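Local coordinates for protein aminotransferase, class I and II (Erwinia tasmaniensis, PDB 5Z0Q) that belongs to the class I and II aminotransferase family of pyridoxal-5'-phosphate-dependent proteins and carries pyridoxal-5'-phosphate in its pocket, at residues Cys208-Glu213 with Asp294-Tyr299. Residues are numbered along the deposited sequence; the frame is centred on the assembly and turned at random.
Sequences CDLVLE and DAQLDY
Asp209 OD2 is gripped by two hydrogen bonds, from Ser241 OG and Trp286 NE1, and OD1 of the same buried carboxylate forms a salt bridge to Arg80, while the backbone O of Asp209 lies 3.9 Å from Leu297 CD2. An acid suits this place because its two oxygens can serve all three partners, tying this part of the loop to Arg80, Ser241 and Trp286. The side-chain contacts across to helix 290-313 are apolar and centre on Leu297, whose CB bond points toward the loop. Its chi1 of -61° sets CG anti to the carbonyl carbon, beside the backbone N. Leu297 CD2 touches Leu210 CD2 at 3.7 Å and Leu212 CD2 at 3.8 Å, the side chains crossing obliquely in both pairs. Leucine fits all three positions, since each forked tip offers a methyl to its neighbour. Leu212 CD2 also rests against the backbone, 3.8 Å from Leu297 O, and Leu297 CD1 lies 4.1 Å from Val211 O. Leu293, one helical turn before Leu297, extends the apolar surface to Leu210, whose side chain is about 9 Å from pyridoxal-5'-phosphate. The loop after strand 200-204 thus packs on a long helix beside the cofactor pocket, as in fold type I aminotransferases of class I and II.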
ATOM      1  N   CYS A 208      -9.502  -5.004  18.891  1.00 25.50           N
ATOM      2  CA  CYS A 208      -9.563  -6.138  19.807  1.00 29.58           C
ATOM      3  C   CYS A 208      -8.581  -6.012  20.966  1.00 23.67           C
ATOM      4  O   CYS A 208      -8.794  -6.637  22.011  1.00 25.96           O
ATOM      5  CB  CYS A 208      -9.310  -7.442  19.049  1.00 24.93           C
ATOM      6  SG  CYS A 208      -7.672  -7.571  18.302  1.00 45.34           S
ATOM      7  N   ASP A 209      -7.520  -5.223  20.814  1.00 27.98           N
ATOM      8  CA  ASP A 209      -6.549  -5.042  21.886  1.00 30.34           C
ATOM      9  C   ASP A 209      -6.949  -3.963  22.884  1.00 29.86           C
ATOM     10  O   ASP A 209      -6.283  -3.822  23.915  1.00 29.90           O
ATOM     11  CB  ASP A 209      -5.171  -4.696  21.308  1.00 25.93           C
ATOM     12  CG  ASP A 209      -4.555  -5.842  20.529  1.00 35.34           C
ATOM     13  OD1 ASP A 209      -4.849  -7.011  20.856  1.00 35.10           O
ATOM     14  OD2 ASP A 209      -3.771  -5.572  19.594  1.00 37.96           O
ATOM     15  N   LEU A 210      -8.011  -3.206  22.610  1.00 23.61           N
ATOM     16  CA  LEU A 210      -8.395  -2.064  23.434  1.00 28.67           C
ATOM     17  C   LEU A 210      -9.637  -2.343  24.276  1.00 28.22           C
ATOM     18  O   LEU A 210     -10.442  -1.441  24.521  1.00 31.37           O
ATOM     19  CB  LEU A 210      -8.610  -0.830  22.557  1.00 29.40           C
ATOM     20  CG  LEU A 210      -7.376  -0.334  21.803  1.00 27.27           C
ATOM     21  CD1 LEU A 210      -7.715   0.875  20.945  1.00 21.99           C
ATOM     22  CD2 LEU A 210      -6.252  -0.007  22.777  1.00 23.91           C
ATOM     23  N   VAL A 211      -9.803  -3.579  24.735  1.00 25.22           N
ATOM     24  CA  VAL A 211     -10.927  -3.931  25.597  1.00 26.13           C
ATOM     25  C   VAL A 211     -10.628  -3.445  27.010  1.00 30.40           C
ATOM     26  O   VAL A 211      -9.608  -3.811  27.603  1.00 33.28           O
ATOM     27  CB  VAL A 211     -11.189  -5.443  25.575  1.00 23.70           C
ATOM     28  CG1 VAL A 211     -12.329  -5.797  26.516  1.00 24.47           C
ATOM     29  CG2 VAL A 211     -11.492  -5.905  24.157  1.00 20.54           C
ATOM     30  N   LEU A 212     -11.522  -2.616  27.553  1.00 27.18           N
ATOM     31  CA  LEU A 212     -11.337  -2.051  28.883  1.00 28.38           C
ATOM     32  C   LEU A 212     -12.171  -2.732  29.957  1.00 32.26           C
ATOM     33  O   LEU A 212     -11.819  -2.644  31.139  1.00 37.33           O
ATOM     34  CB  LEU A 212     -11.683  -0.556  28.884  1.00 28.87           C
ATOM     35  CG  LEU A 212     -11.037   0.350  27.838  1.00 34.87           C
ATOM     36  CD1 LEU A 212     -11.542   1.771  28.019  1.00 29.67           C
ATOM     37  CD2 LEU A 212      -9.521   0.297  27.927  1.00 31.45           C
ATOM     38  N   GLU A 213     -13.258  -3.394  29.584  1.00 32.32           N
ATOM     39  CA  GLU A 213     -14.166  -3.951  30.578  1.00 32.67           C
ATOM     40  C   GLU A 213     -13.535  -5.172  31.237  1.00 36.58           C
ATOM     41  O   GLU A 213     -13.078  -6.083  30.534  1.00 34.18           O
ATOM     42  CB  GLU A 213     -15.497  -4.321  29.926  1.00 34.46           C
ATOM     43  CG  GLU A 213     -16.703  -4.147  30.837  1.00 44.92           C
ATOM     44  CD  GLU A 213     -16.986  -2.689  31.168  1.00 51.70           C
ATOM     45  OE1 GLU A 213     -16.488  -1.801  30.442  1.00 39.63           O
ATOM     46  OE2 GLU A 213     -17.708  -2.429  32.154  1.00 60.98           O
ATOM     47  N   ASP A 294      -0.586  -2.195  28.036  1.00 33.29           N
ATOM     48  CA  ASP A 294      -1.241  -2.292  29.337  1.00 28.19           C
ATOM     49  C   ASP A 294      -1.358  -0.925  29.997  1.00 28.72           C
ATOM     50  O   ASP A 294      -2.389  -0.604  30.598  1.00 29.55           O
ATOM     51  CB  ASP A 294      -0.477  -3.259  30.244  1.00 27.69           C
ATOM     52  CG  ASP A 294      -0.670  -4.710  29.848  1.00 38.64           C
ATOM     53  OD1 ASP A 294      -1.762  -5.053  29.348  1.00 41.42           O
ATOM     54  OD2 ASP A 294       0.271  -5.512  30.041  1.00 36.99           O
ATOM     55  N   ALA A 295      -0.312  -0.102  29.889  1.00 28.63           N
ATOM     56  CA  ALA A 295      -0.341   1.217  30.510  1.00 25.04           C
ATOM     57  C   ALA A 295      -1.258   2.174  29.762  1.00 28.91           C
ATOM     58  O   ALA A 295      -1.798   3.110  30.365  1.00 31.65           O
ATOM     59  CB  ALA A 295       1.073   1.792  30.592  1.00 23.80           C
ATOM     60  N   GLN A 296      -1.446   1.965  28.456  1.00 28.13           N
ATOM     61  CA  GLN A 296      -2.359   2.819  27.706  1.00 23.86           C
ATOM     62  C   GLN A 296      -3.811   2.539  28.068  1.00 29.62           C
ATOM     63  O   GLN A 296      -4.634   3.461  28.079  1.00 27.41           O
ATOM     64  CB  GLN A 296      -2.145   2.636  26.203  1.00 24.96           C
ATOM     65  CG  GLN A 296      -2.944   3.604  25.338  1.00 22.77           C
ATOM     66  CD  GLN A 296      -2.901   3.247  23.863  1.00 22.54           C
ATOM     67  OE1 GLN A 296      -2.681   2.092  23.497  1.00 27.76           O
ATOM     68  NE2 GLN A 296      -3.110   4.241  23.008  1.00 30.58           N
ATOM     69  N   LEU A 297      -4.142   1.280  28.371  1.00 29.55           N
ATOM     70  CA  LEU A 297      -5.515   0.940  28.731  1.00 27.56           C
ATOM     71  C   LEU A 297      -5.928   1.614  30.033  1.00 31.29           C
ATOM     72  O   LEU A 297      -7.038   2.148  30.137  1.00 33.16           O
ATOM     73  CB  LEU A 297      -5.672  -0.577  28.839  1.00 26.52           C
ATOM     74  CG  LEU A 297      -5.389  -1.388  27.574  1.00 27.87           C
ATOM     75  CD1 LEU A 297      -5.654  -2.867  27.811  1.00 31.30           C
ATOM     76  CD2 LEU A 297      -6.211  -0.870  26.404  1.00 29.93           C
ATOM     77  N   ASP A 298      -5.049   1.597  31.039  1.00 28.82           N
ATOM     78  CA  ASP A 298      -5.354   2.276  32.294  1.00 28.05           C
ATOM     79  C   ASP A 298      -5.512   3.775  32.080  1.00 25.24           C
ATOM     80  O   ASP A 298      -6.402   4.405  32.664  1.00 30.93           O
ATOM     81  CB  ASP A 298      -4.262   1.993  33.325  1.00 32.37           C
ATOM     82  CG  ASP A 298      -4.109   0.513  33.626  1.00 41.78           C
ATOM     83  OD1 ASP A 298      -5.093  -0.237  33.453  1.00 47.03           O
ATOM     84  OD2 ASP A 298      -3.005   0.100  34.039  1.00 33.38           O
ATOM     85  N   TYR A 299      -4.660   4.362  31.238  1.00 22.43           N
ATOM     86  CA  TYR A 299      -4.760   5.790  30.956  1.00 24.19           C
ATOM     87  C   TYR A 299      -6.027   6.109  30.171  1.00 29.35           C
ATOM     88  O   TYR A 299      -6.686   7.122  30.432  1.00 27.47           O
ATOM     89  CB  TYR A 299      -3.522   6.254  30.191  1.00 28.40           C
ATOM     90  CG  TYR A 299      -3.325   7.754  30.172  1.00 32.10           C
ATOM     91  CD1 TYR A 299      -2.639   8.395  31.194  1.00 28.81           C
ATOM     92  CD2 TYR A 299      -3.816   8.526  29.128  1.00 28.96           C
ATOM     93  CE1 TYR A 299      -2.450   9.762  31.181  1.00 27.91           C
ATOM     94  CE2 TYR A 299      -3.633   9.897  29.106  1.00 30.99           C
ATOM     95  CZ  TYR A 299      -2.948  10.509  30.136  1.00 33.76           C
ATOM     96  OH  TYR A 299      -2.761  11.871  30.123  1.00 34.16           O
TER